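Local coordinates for protein cytochrome P450 (CYP102L1) (Mycobacterium phage Adler, PDB 6N6Q) that probably acts as a heme-thiolate monooxygenase of the cytochrome P450 superfamily, encoded by a virus that infects mycobacteria, at residues Ala92-Phe97 with Asn265-Asn270; Arg107-Ile112 with Asp261-Asn266; Asp233-Asn238 with Met247-Leu252. One frame throughout, in Å; residues are numbered along the deposited sequence.

Overall arrangement
All three contacts lie on one side of the chain's centre, around the N-terminal end of helix 265-296, the long P450 helix lettered I. Contacts 1 and 2, whose centres are about 9 Å apart, share Asn265 and Asn266: one brings in the loop after helix 89-92, the other helix 104-113. Contact 3 is nested in sequence inside the loops they close, about 15 Å and 13 Å from their centres, and joins the C-terminal end of helix 212-237 to helix 247-253. Ile268 packs against Leu252, and Leu263 against Met251, linking the contacts. In contacts 1 and 2, segments distant in sequence converge near the heme, which Met96 and Phe97 touch; contact 3 backs them from further out.

Contact 1 of 3, residues Ala92-Phe97 with Asn265-Asn270; sequences AGDGMF and NNNIGN. With HEM (protoporphyrin IX containing Fe), chain E.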
loop_
_atom_site.group_PDB
_atom_site.type_symbol
_atom_site.label_atom_id
_atom_site.label_comp_id
_atom_site.label_asym_id
_atom_site.label_seq_id
_atom_site.Cartn_x
_atom_site.Cartn_y
_atom_site.Cartn_z
ATOM N N ALA A 92 0.048 10.334 -11.649
ATOM C CA ALA A 92 -0.106 11.079 -10.408
ATOM C C ALA A 92 0.635 12.412 -10.400
ATOM O O ALA A 92 0.514 13.158 -9.423
ATOM C CB ALA A 92 0.360 10.227 -9.224
ATOM N N GLY A 93 1.399 12.721 -11.447
ATOM C CA GLY A 93 2.063 14.013 -11.550
ATOM C C GLY A 93 2.966 14.298 -10.367
ATOM O O GLY A 93 3.757 13.452 -9.933
ATOM N N ASP A 94 2.846 15.511 -9.832
ATOM C CA ASP A 94 3.620 15.919 -8.660
ATOM C C ASP A 94 2.863 15.688 -7.358
ATOM O O ASP A 94 2.938 16.503 -6.433
ATOM C CB ASP A 94 4.044 17.379 -8.794
ATOM C CG ASP A 94 2.864 18.331 -8.900
ATOM O OD1 ASP A 94 1.723 17.863 -9.097
ATOM O OD2 ASP A 94 3.084 19.556 -8.783
ATOM N N GLY A 95 2.118 14.589 -7.264
ATOM C CA GLY A 95 1.499 14.216 -6.010
ATOM C C GLY A 95 2.534 13.803 -4.981
ATOM O O GLY A 95 3.707 13.588 -5.285
ATOM N N MET A 96 2.076 13.678 -3.731
ATOM C CA MET A 96 2.992 13.413 -2.625
ATOM C C MET A 96 3.825 12.156 -2.852
ATOM O O MET A 96 4.946 12.057 -2.343
ATOM C CB MET A 96 2.219 13.288 -1.310
ATOM C CG MET A 96 1.779 14.614 -0.713
ATOM S SD MET A 96 1.141 14.448 0.967
ATOM C CE MET A 96 2.560 13.728 1.790
ATOM N N PHE A 97 3.306 11.194 -3.615
ATOM C CA PHE A 97 4.000 9.922 -3.761
ATOM C C PHE A 97 5.058 9.981 -4.860
ATOM O O PHE A 97 6.125 9.368 -4.731
ATOM C CB PHE A 97 2.982 8.812 -4.039
ATOM C CG PHE A 97 3.525 7.422 -3.868
ATOM C CD1 PHE A 97 4.222 7.064 -2.726
ATOM C CD2 PHE A 97 3.306 6.462 -4.842
ATOM C CE1 PHE A 97 4.711 5.778 -2.568
ATOM C CE2 PHE A 97 3.791 5.174 -4.687
ATOM C CZ PHE A 97 4.495 4.834 -3.552
ATOM N N ASN A 265 -5.435 23.735 -8.118
ATOM C CA ASN A 265 -6.441 22.757 -8.525
ATOM C C ASN A 265 -5.802 21.518 -9.138
ATOM O O ASN A 265 -6.223 20.390 -8.854
ATOM C CB ASN A 265 -7.422 23.395 -9.508
ATOM C CG ASN A 265 -8.550 22.460 -9.892
ATOM O OD1 ASN A 265 -9.499 22.272 -9.131
ATOM N ND2 ASN A 265 -8.456 21.872 -11.081
ATOM N N ASN A 266 -4.783 21.704 -9.981
ATOM C CA ASN A 266 -4.148 20.564 -10.635
ATOM C C ASN A 266 -3.480 19.645 -9.619
ATOM O O ASN A 266 -3.514 18.418 -9.765
ATOM C CB ASN A 266 -3.132 21.050 -11.669
ATOM C CG ASN A 266 -2.541 19.914 -12.484
ATOM O OD1 ASN A 266 -3.160 19.430 -13.431
ATOM N ND2 ASN A 266 -1.338 19.486 -12.119
ATOM N N ASN A 267 -2.875 20.219 -8.576
ATOM C CA ASN A 267 -2.197 19.396 -7.583
ATOM C C ASN A 267 -3.194 18.669 -6.689
ATOM O O ASN A 267 -2.950 17.527 -6.281
ATOM C CB ASN A 267 -1.248 20.255 -6.747
ATOM C CG ASN A 267 -0.371 19.426 -5.833
ATOM O OD1 ASN A 267 -0.727 19.157 -4.686
ATOM N ND2 ASN A 267 0.785 19.012 -6.340
ATOM N N ILE A 268 -4.318 19.316 -6.367
ATOM C CA ILE A 268 -5.360 18.654 -5.584
ATOM C C ILE A 268 -5.856 17.413 -6.313
ATOM O O ILE A 268 -6.019 16.341 -5.718
ATOM C CB ILE A 268 -6.512 19.630 -5.282
ATOM C CG1 ILE A 268 -6.032 20.765 -4.376
ATOM C CG2 ILE A 268 -7.680 18.897 -4.636
ATOM C CD1 ILE A 268 -7.103 21.786 -4.064
ATOM N N GLY A 269 -6.095 17.540 -7.621
ATOM C CA GLY A 269 -6.459 16.380 -8.414
ATOM C C GLY A 269 -5.392 15.305 -8.413
ATOM O O GLY A 269 -5.702 14.117 -8.532
ATOM N N ASN A 270 -4.123 15.700 -8.273
ATOM C CA ASN A 270 -3.048 14.717 -8.193
ATOM C C ASN A 270 -3.065 13.986 -6.857
ATOM O O ASN A 270 -2.809 12.779 -6.802
ATOM C CB ASN A 270 -1.696 15.391 -8.419
ATOM C CG ASN A 270 -1.479 15.794 -9.863
ATOM O OD1 ASN A 270 -2.143 15.287 -10.766
ATOM N ND2 ASN A 270 -0.538 16.703 -10.089
HETATM C CHA HEM E . 4.412 6.319 1.031
HETATM C CHB HEM E . 3.667 1.620 2.026
HETATM C CHC HEM E . -1.070 2.513 2.680
HETATM C CHD HEM E . -0.411 7.010 0.959
HETATM C C1A HEM E . 4.646 4.978 1.267
HETATM C C2A HEM E . 5.930 4.302 1.267
HETATM C C3A HEM E . 5.722 3.012 1.539
HETATM C C4A HEM E . 4.299 2.811 1.727
HETATM C CMA HEM E . 6.816 1.929 1.634
HETATM C CAA HEM E . 7.307 4.944 0.992
HETATM C CBA HEM E . 7.546 4.950 -0.516
HETATM C CGA HEM E . 8.949 5.400 -0.831
HETATM O O1A HEM E . 9.759 5.582 0.115
HETATM O O2A HEM E . 9.260 5.576 -2.037
HETATM C C1B HEM E . 2.332 1.463 2.347
HETATM C C2B HEM E . 1.721 0.259 2.874
HETATM C C3B HEM E . 0.407 0.501 3.057
HETATM C C4B HEM E . 0.153 1.871 2.647
HETATM C CMB HEM E . 2.514 -1.040 3.152
HETATM C CAB HEM E . -0.713 -0.429 3.593
HETATM C CBB HEM E . -0.547 -1.708 3.955
HETATM C C1C HEM E . -1.319 3.817 2.301
HETATM C C2C HEM E . -2.580 4.523 2.404
HETATM C C3C HEM E . -2.416 5.760 1.933
HETATM C C4C HEM E . -1.028 5.899 1.508
HETATM C CMC HEM E . -3.905 3.953 2.957
HETATM C CAC HEM E . -3.557 6.806 1.884
HETATM C CBC HEM E . -3.381 8.055 1.442
HETATM C C1D HEM E . 0.949 7.226 0.835
HETATM C C2D HEM E . 1.590 8.448 0.383
HETATM C C3D HEM E . 2.914 8.258 0.404
HETATM C C4D HEM E . 3.172 6.909 0.870
HETATM C CMD HEM E . 0.866 9.742 -0.051
HETATM C CAD HEM E . 3.990 9.294 0.003
HETATM C CBD HEM E . 4.298 10.209 1.184
HETATM C CGD HEM E . 5.414 11.159 0.826
HETATM O O1D HEM E . 5.432 12.296 1.368
HETATM O O2D HEM E . 6.284 10.788 -0.004
HETATM N NA HEM E . 3.677 4.031 1.550
HETATM N NB HEM E . 1.347 2.421 2.223
HETATM N NC HEM E . -0.400 4.690 1.751
HETATM N ND HEM E . 1.948 6.313 1.123
HETATM FE FE HEM E . 1.617 4.320 1.528
#
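The Asp94 carboxylate is set nearly perpendicular to the Asn270 amide, their planes 82° apart. Asp94 OD1 lies nearly in the plane of that amide and accepts a hydrogen bond from Asn270 ND2 at 2.7 Å, approached nearly along the C-O axis. The Asn267 amide is also steeply turned to the carboxylate, and its ND2 is 3.1 Å from Asp94 OD1; the same nitrogen makes a weak hydrogen bond to Asp94 O. Apart from these, the Phe97 ring has heme CAD at its edge, 3.5 Å from Phe97 CD1. Asp94 CG sits between the backbone N and the carbonyl carbon (chi1 60°), on a type II' turn from Ala92 to Gly95. The Ala92 carbonyl oxygen, which closes the turn, also lies against Asn270 CB at 3.3 Å. Further bonds fix the rotation of the polar groups: Asn105 ND2 holds Asp94 OD2, Arg225 holds Asn270 OD1, and Gln271 links Asn267 OD1 to Met96 N. This pins the loop before the P450 C helix to helix 265-296 while the next two residues line the heme pocket. The amide donors, with Asn105, probably stabilise the carboxylate in its charged form.

Contact 2 of 3, residues Arg107-Ile112 with Asp261-Asn266; sequences RKAHEI and DKLDNN
Lys108 NZ donates a hydrogen bond to the backbone oxygen Lys262 O at 3.0 Å, the one polar bond that joins the two segments. The ammonium does not approach within the carbonyl plane but stands 60° above it, with a C=O...N angle of 120°. A bend at chi3 (57°) turns CE out of the otherwise extended chain, and CE comes within 3.6 Å of Asp261 O. More distant electrostatics probably add to this: Asp261 OD1 is 5.1 Å from Lys108 NZ and Asp264 OD2 is 5.8 Å from it, too far for direct pairing but of opposite charge.

In P450 terms, helix 104-113 corresponds to the C helix, and residues 261-264 lead into the long helix 265-296. Asp264 is the N-cap of that helix, its OD1 accepting a hydrogen bond from Asn267 N. The same C helix carries Trp106, whose NE1 bonds to the heme, so the lead-in to one helix lies against another that grips the cofactor.

The apolar contacts centre on Leu263. Both its methyl groups rest against the same side of Ala109: Leu263 CD1 lies 4.0 Å from Ala109 CB, while Leu263 CD2 lies 3.8 Å from Ala109 N. CD2 also touches Lys108 CB, so the aliphatic root of the lysine shares this patch. Ile112, one turn further on, brings its CD1 to 3.9 Å from Leu263 CG, and the two side chains run alongside one another, pointing opposite ways. Met251 and Ile268 contact Leu263 from helices 247-253 and 265-296, and Ile250 of the former reaches Ile112.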
loop_
_atom_site.group_PDB
_atom_site.type_symbol
_atom_site.label_atom_id
_atom_site.label_comp_id
_atom_site.label_asym_id
_atom_site.label_seq_id
_atom_site.Cartn_x
_atom_site.Cartn_y
_atom_site.Cartn_z
ATOM N N ARG A 107 6.479 19.658 -0.337
ATOM C CA ARG A 107 6.525 20.197 1.019
ATOM C C ARG A 107 5.208 20.865 1.390
ATOM O O ARG A 107 4.721 20.700 2.513
ATOM C CB ARG A 107 7.685 21.179 1.160
ATOM C CG ARG A 107 7.962 21.583 2.598
ATOM C CD ARG A 107 8.673 22.921 2.671
ATOM N NE ARG A 107 7.929 23.960 1.964
ATOM C CZ ARG A 107 6.867 24.588 2.461
ATOM N NH1 ARG A 107 6.420 24.282 3.672
ATOM N NH2 ARG A 107 6.251 25.520 1.745
ATOM N N LYS A 108 4.619 21.620 0.458
ATOM C CA LYS A 108 3.322 22.240 0.712
ATOM C C LYS A 108 2.278 21.191 1.072
ATOM O O LYS A 108 1.661 21.249 2.141
ATOM C CB LYS A 108 2.877 23.047 -0.509
ATOM C CG LYS A 108 3.644 24.340 -0.724
ATOM C CD LYS A 108 3.107 25.100 -1.929
ATOM C CE LYS A 108 1.622 25.393 -1.780
ATOM N NZ LYS A 108 1.077 26.147 -2.945
ATOM N N ALA A 109 2.083 20.207 0.189
ATOM C CA ALA A 109 1.087 19.169 0.440
ATOM C C ALA A 109 1.392 18.403 1.721
ATOM O O ALA A 109 0.477 18.055 2.477
ATOM C CB ALA A 109 1.016 18.214 -0.750
ATOM N N HIS A 110 2.672 18.141 1.989
ATOM C CA HIS A 110 3.027 17.355 3.167
ATOM C C HIS A 110 2.676 18.088 4.455
ATOM O O HIS A 110 2.186 17.474 5.408
ATOM C CB HIS A 110 4.514 17.002 3.142
ATOM C CG HIS A 110 4.968 16.225 4.336
ATOM N ND1 HIS A 110 4.575 14.925 4.573
ATOM C CD2 HIS A 110 5.778 16.567 5.367
ATOM C CE1 HIS A 110 5.126 14.498 5.695
ATOM N NE2 HIS A 110 5.861 15.475 6.197
ATOM N N GLU A 111 2.919 19.399 4.510
ATOM C CA GLU A 111 2.572 20.165 5.700
ATOM C C GLU A 111 1.096 20.539 5.753
ATOM O O GLU A 111 0.642 21.053 6.780
ATOM C CB GLU A 111 3.427 21.435 5.786
ATOM C CG GLU A 111 4.928 21.230 5.561
ATOM C CD GLU A 111 5.646 20.552 6.722
ATOM O OE1 GLU A 111 5.125 19.556 7.270
ATOM O OE2 GLU A 111 6.747 21.017 7.085
ATOM N N ILE A 112 0.345 20.295 4.685
ATOM C CA ILE A 112 -1.084 20.579 4.651
ATOM C C ILE A 112 -1.909 19.345 4.990
ATOM O O ILE A 112 -2.912 19.441 5.698
ATOM C CB ILE A 112 -1.475 21.150 3.270
ATOM C CG1 ILE A 112 -0.975 22.587 3.119
ATOM C CG2 ILE A 112 -2.983 21.087 3.057
ATOM C CD1 ILE A 112 -1.115 23.134 1.713
ATOM N N ASP A 261 0.276 29.823 0.640
ATOM C CA ASP A 261 -0.594 29.452 -0.465
ATOM C C ASP A 261 -1.188 28.064 -0.255
ATOM O O ASP A 261 -0.615 27.216 0.435
ATOM C CB ASP A 261 0.155 29.484 -1.800
ATOM C CG ASP A 261 0.306 30.886 -2.351
ATOM O OD1 ASP A 261 1.422 31.236 -2.793
ATOM O OD2 ASP A 261 -0.690 31.641 -2.329
ATOM N N LYS A 262 -2.347 27.846 -0.866
ATOM C CA LYS A 262 -2.998 26.548 -0.863
ATOM C C LYS A 262 -2.554 25.734 -2.075
ATOM O O LYS A 262 -1.912 26.239 -2.997
ATOM C CB LYS A 262 -4.519 26.709 -0.862
ATOM C CG LYS A 262 -5.059 27.583 0.256
ATOM C CD LYS A 262 -6.579 27.540 0.297
ATOM C CE LYS A 262 -7.183 27.966 -1.033
ATOM N NZ LYS A 262 -8.666 27.824 -1.042
ATOM N N LEU A 263 -2.902 24.451 -2.061
ATOM C CA LEU A 263 -2.634 23.597 -3.209
ATOM C C LEU A 263 -3.510 24.019 -4.380
ATOM O O LEU A 263 -4.724 24.182 -4.232
ATOM C CB LEU A 263 -2.887 22.132 -2.854
ATOM C CG LEU A 263 -2.019 21.550 -1.739
ATOM C CD1 LEU A 263 -2.386 20.098 -1.474
ATOM C CD2 LEU A 263 -0.544 21.679 -2.091
ATOM N N ASP A 264 -2.893 24.212 -5.543
ATOM C CA ASP A 264 -3.651 24.592 -6.723
ATOM C C ASP A 264 -4.541 23.434 -7.173
ATOM O O ASP A 264 -4.431 22.301 -6.694
ATOM C CB ASP A 264 -2.711 25.032 -7.847
ATOM C CG ASP A 264 -1.841 23.899 -8.362
ATOM O OD1 ASP A 264 -2.334 23.093 -9.183
ATOM O OD2 ASP A 264 -0.664 23.814 -7.951
ATOM N N ASN A 265 -5.435 23.735 -8.118
ATOM C CA ASN A 265 -6.441 22.757 -8.525
ATOM C C ASN A 265 -5.802 21.518 -9.138
ATOM O O ASN A 265 -6.223 20.390 -8.854
ATOM C CB ASN A 265 -7.422 23.395 -9.508
ATOM C CG ASN A 265 -8.550 22.460 -9.892
ATOM O OD1 ASN A 265 -9.499 22.272 -9.131
ATOM N ND2 ASN A 265 -8.456 21.872 -11.081
ATOM N N ASN A 266 -4.783 21.704 -9.981
ATOM C CA ASN A 266 -4.148 20.564 -10.635
ATOM C C ASN A 266 -3.480 19.645 -9.619
ATOM O O ASN A 266 -3.514 18.418 -9.765
ATOM C CB ASN A 266 -3.132 21.050 -11.669
ATOM C CG ASN A 266 -2.541 19.914 -12.484
ATOM O OD1 ASN A 266 -3.160 19.430 -13.431
ATOM N ND2 ASN A 266 -1.338 19.486 -12.119
#

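Contact 3 of 3, residues Asp233-Asn238 with Met247-Leu252; sequences DVRRIN and MLDIML
Helices 233-237 and 247-252 cross almost perpendicularly, at -78°, with their local axes 10.7 Å apart at closest approach. Their CA atoms pair at two points: Arg235 CA is 7.8 Å from Asp249 CA, and Arg236 lies similarly opposite Leu252. Side chains bridge this gap, Arg235 contributing the largest share of the buried surface.

Arg235 leaves the backbone with CG anti to the backbone N, and its chain then bends at chi2 (66°) and again at chi3. The Leu248 side chain points at Arg235 head-on, and one methyl, Leu248 CD2, touches the root of the arginine, 3.7 Å from Arg235 CB. The same methyl lies over the centre of one guanidinium face, an apolar lid on a charged group. At the guanidinium edge, near its plane, Arg235 NH1 makes a salt bridge to Asp249 OD1 at 2.9 Å. Seen from the acid, however, the donor stands 58° above the carboxylate plane, and the two side chains cross at about a right angle.

Leu252 fills another part of the interface. Its CD1 packs 3.7 Å from Arg235 CG, crossing that chain obliquely, while its CD2 lies 3.9 Å from Arg236 CG. Ile231 and Ile232 of helix 212-237 continue the apolar surface against Leu248 and Leu252.

These helices match the G and H helices of the P450 fold, and the contact joins the C-terminal end of helix 212-237 to nearly the whole of the short helix 247-253. Arg235 NH1 has a second salt-bridge partner in Asp246, whose OD1 also accepts a hydrogen bond from Asp249 N. One buried arginine is therefore shared by two acids, and their negative charge probably offsets the cost of burying the guanidinium cation and holds it beneath the leucine methyl.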
loop_
_atom_site.group_PDB
_atom_site.type_symbol
_atom_site.label_atom_id
_atom_site.label_comp_id
_atom_site.label_asym_id
_atom_site.label_seq_id
_atom_site.Cartn_x
_atom_site.Cartn_y
_atom_site.Cartn_z
ATOM N N ASP A 233 -14.993 20.700 -7.831
ATOM C CA ASP A 233 -15.936 21.798 -8.031
ATOM C C ASP A 233 -17.202 21.613 -7.203
ATOM O O ASP A 233 -17.712 22.576 -6.618
ATOM C CB ASP A 233 -16.283 21.933 -9.513
ATOM C CG ASP A 233 -15.167 22.566 -10.318
ATOM O OD1 ASP A 233 -14.482 23.464 -9.779
ATOM O OD2 ASP A 233 -14.973 22.169 -11.487
ATOM N N VAL A 234 -17.730 20.387 -7.149
ATOM C CA VAL A 234 -18.954 20.133 -6.392
ATOM C C VAL A 234 -18.745 20.447 -4.915
ATOM O O VAL A 234 -19.607 21.051 -4.266
ATOM C CB VAL A 234 -19.425 18.683 -6.607
ATOM C CG1 VAL A 234 -20.539 18.331 -5.634
ATOM C CG2 VAL A 234 -19.896 18.486 -8.038
ATOM N N ARG A 235 -17.594 20.053 -4.363
ATOM C CA ARG A 235 -17.321 20.325 -2.956
ATOM C C ARG A 235 -17.143 21.817 -2.704
ATOM O O ARG A 235 -17.543 22.325 -1.650
ATOM C CB ARG A 235 -16.080 19.558 -2.504
ATOM C CG ARG A 235 -15.688 19.822 -1.062
ATOM C CD ARG A 235 -16.746 19.298 -0.108
ATOM N NE ARG A 235 -16.882 17.849 -0.213
ATOM C CZ ARG A 235 -16.171 16.983 0.499
ATOM N NH1 ARG A 235 -15.276 17.420 1.375
ATOM N NH2 ARG A 235 -16.354 15.681 0.337
ATOM N N ARG A 236 -16.539 22.534 -3.656
ATOM C CA ARG A 236 -16.370 23.975 -3.505
ATOM C C ARG A 236 -17.708 24.681 -3.331
ATOM O O ARG A 236 -17.793 25.682 -2.613
ATOM C CB ARG A 236 -15.620 24.543 -4.710
ATOM C CG ARG A 236 -14.130 24.242 -4.711
ATOM C CD ARG A 236 -13.487 24.660 -6.022
ATOM N NE ARG A 236 -14.068 25.895 -6.535
ATOM C CZ ARG A 236 -13.671 27.112 -6.179
ATOM N NH1 ARG A 236 -12.685 27.260 -5.304
ATOM N NH2 ARG A 236 -14.263 28.181 -6.697
ATOM N N ILE A 237 -18.762 24.171 -3.973
ATOM C CA ILE A 237 -20.093 24.738 -3.806
ATOM C C ILE A 237 -20.691 24.364 -2.453
ATOM O O ILE A 237 -21.581 25.064 -1.956
ATOM C CB ILE A 237 -21.000 24.279 -4.966
ATOM C CG1 ILE A 237 -20.312 24.541 -6.306
ATOM C CG2 ILE A 237 -22.337 24.994 -4.930
ATOM C CD1 ILE A 237 -19.955 25.992 -6.529
ATOM N N ASN A 238 -20.207 23.289 -1.833
ATOM C CA ASN A 238 -20.766 22.803 -0.578
ATOM C C ASN A 238 -20.077 23.486 0.597
ATOM O O ASN A 238 -18.865 23.305 0.779
ATOM C CB ASN A 238 -20.600 21.294 -0.477
ATOM C CG ASN A 238 -21.349 20.693 0.700
ATOM O OD1 ASN A 238 -21.514 21.324 1.742
ATOM N ND2 ASN A 238 -21.803 19.455 0.534
ATOM N N MET A 247 -10.306 15.012 3.925
ATOM C CA MET A 247 -9.072 15.256 3.182
ATOM C C MET A 247 -9.279 16.289 2.083
ATOM O O MET A 247 -8.432 17.167 1.882
ATOM C CB MET A 247 -8.549 13.947 2.592
ATOM C CG MET A 247 -8.296 12.863 3.620
ATOM S SD MET A 247 -7.714 11.333 2.870
ATOM C CE MET A 247 -7.710 10.246 4.293
ATOM N N LEU A 248 -10.396 16.200 1.360
ATOM C CA LEU A 248 -10.667 17.165 0.301
ATOM C C LEU A 248 -10.925 18.554 0.873
ATOM O O LEU A 248 -10.502 19.559 0.290
ATOM C CB LEU A 248 -11.853 16.693 -0.541
ATOM C CG LEU A 248 -12.340 17.613 -1.663
ATOM C CD1 LEU A 248 -11.187 18.022 -2.565
ATOM C CD2 LEU A 248 -13.428 16.922 -2.467
ATOM N N ASP A 249 -11.611 18.629 2.018
ATOM C CA ASP A 249 -11.885 19.923 2.633
ATOM C C ASP A 249 -10.598 20.634 3.028
ATOM O O ASP A 249 -10.442 21.835 2.781
ATOM C CB ASP A 249 -12.789 19.748 3.851
ATOM C CG ASP A 249 -14.227 19.450 3.478
ATOM O OD1 ASP A 249 -14.714 20.016 2.475
ATOM O OD2 ASP A 249 -14.875 18.654 4.188
ATOM N N ILE A 250 -9.660 19.908 3.640
ATOM C CA ILE A 250 -8.413 20.530 4.076
ATOM C C ILE A 250 -7.598 20.999 2.877
ATOM O O ILE A 250 -6.939 22.045 2.933
ATOM C CB ILE A 250 -7.619 19.561 4.970
ATOM C CG1 ILE A 250 -8.411 19.250 6.241
ATOM C CG2 ILE A 250 -6.263 20.149 5.332
ATOM C CD1 ILE A 250 -7.676 18.354 7.222
ATOM N N MET A 251 -7.633 20.248 1.772
ATOM C CA MET A 251 -6.910 20.676 0.579
ATOM C C MET A 251 -7.517 21.938 -0.024
ATOM O O MET A 251 -6.809 22.716 -0.673
ATOM C CB MET A 251 -6.875 19.551 -0.458
ATOM C CG MET A 251 -5.864 18.457 -0.136
ATOM S SD MET A 251 -5.679 17.227 -1.445
ATOM C CE MET A 251 -7.335 16.553 -1.519
ATOM N N LEU A 252 -8.815 22.159 0.183
ATOM C CA LEU A 252 -9.481 23.362 -0.293
ATOM C C LEU A 252 -9.492 24.483 0.738
ATOM O O LEU A 252 -9.933 25.591 0.416
ATOM C CB LEU A 252 -10.922 23.042 -0.703
ATOM C CG LEU A 252 -11.123 22.150 -1.929
ATOM C CD1 LEU A 252 -12.559 21.659 -2.002
ATOM C CD2 LEU A 252 -10.751 22.900 -3.200
#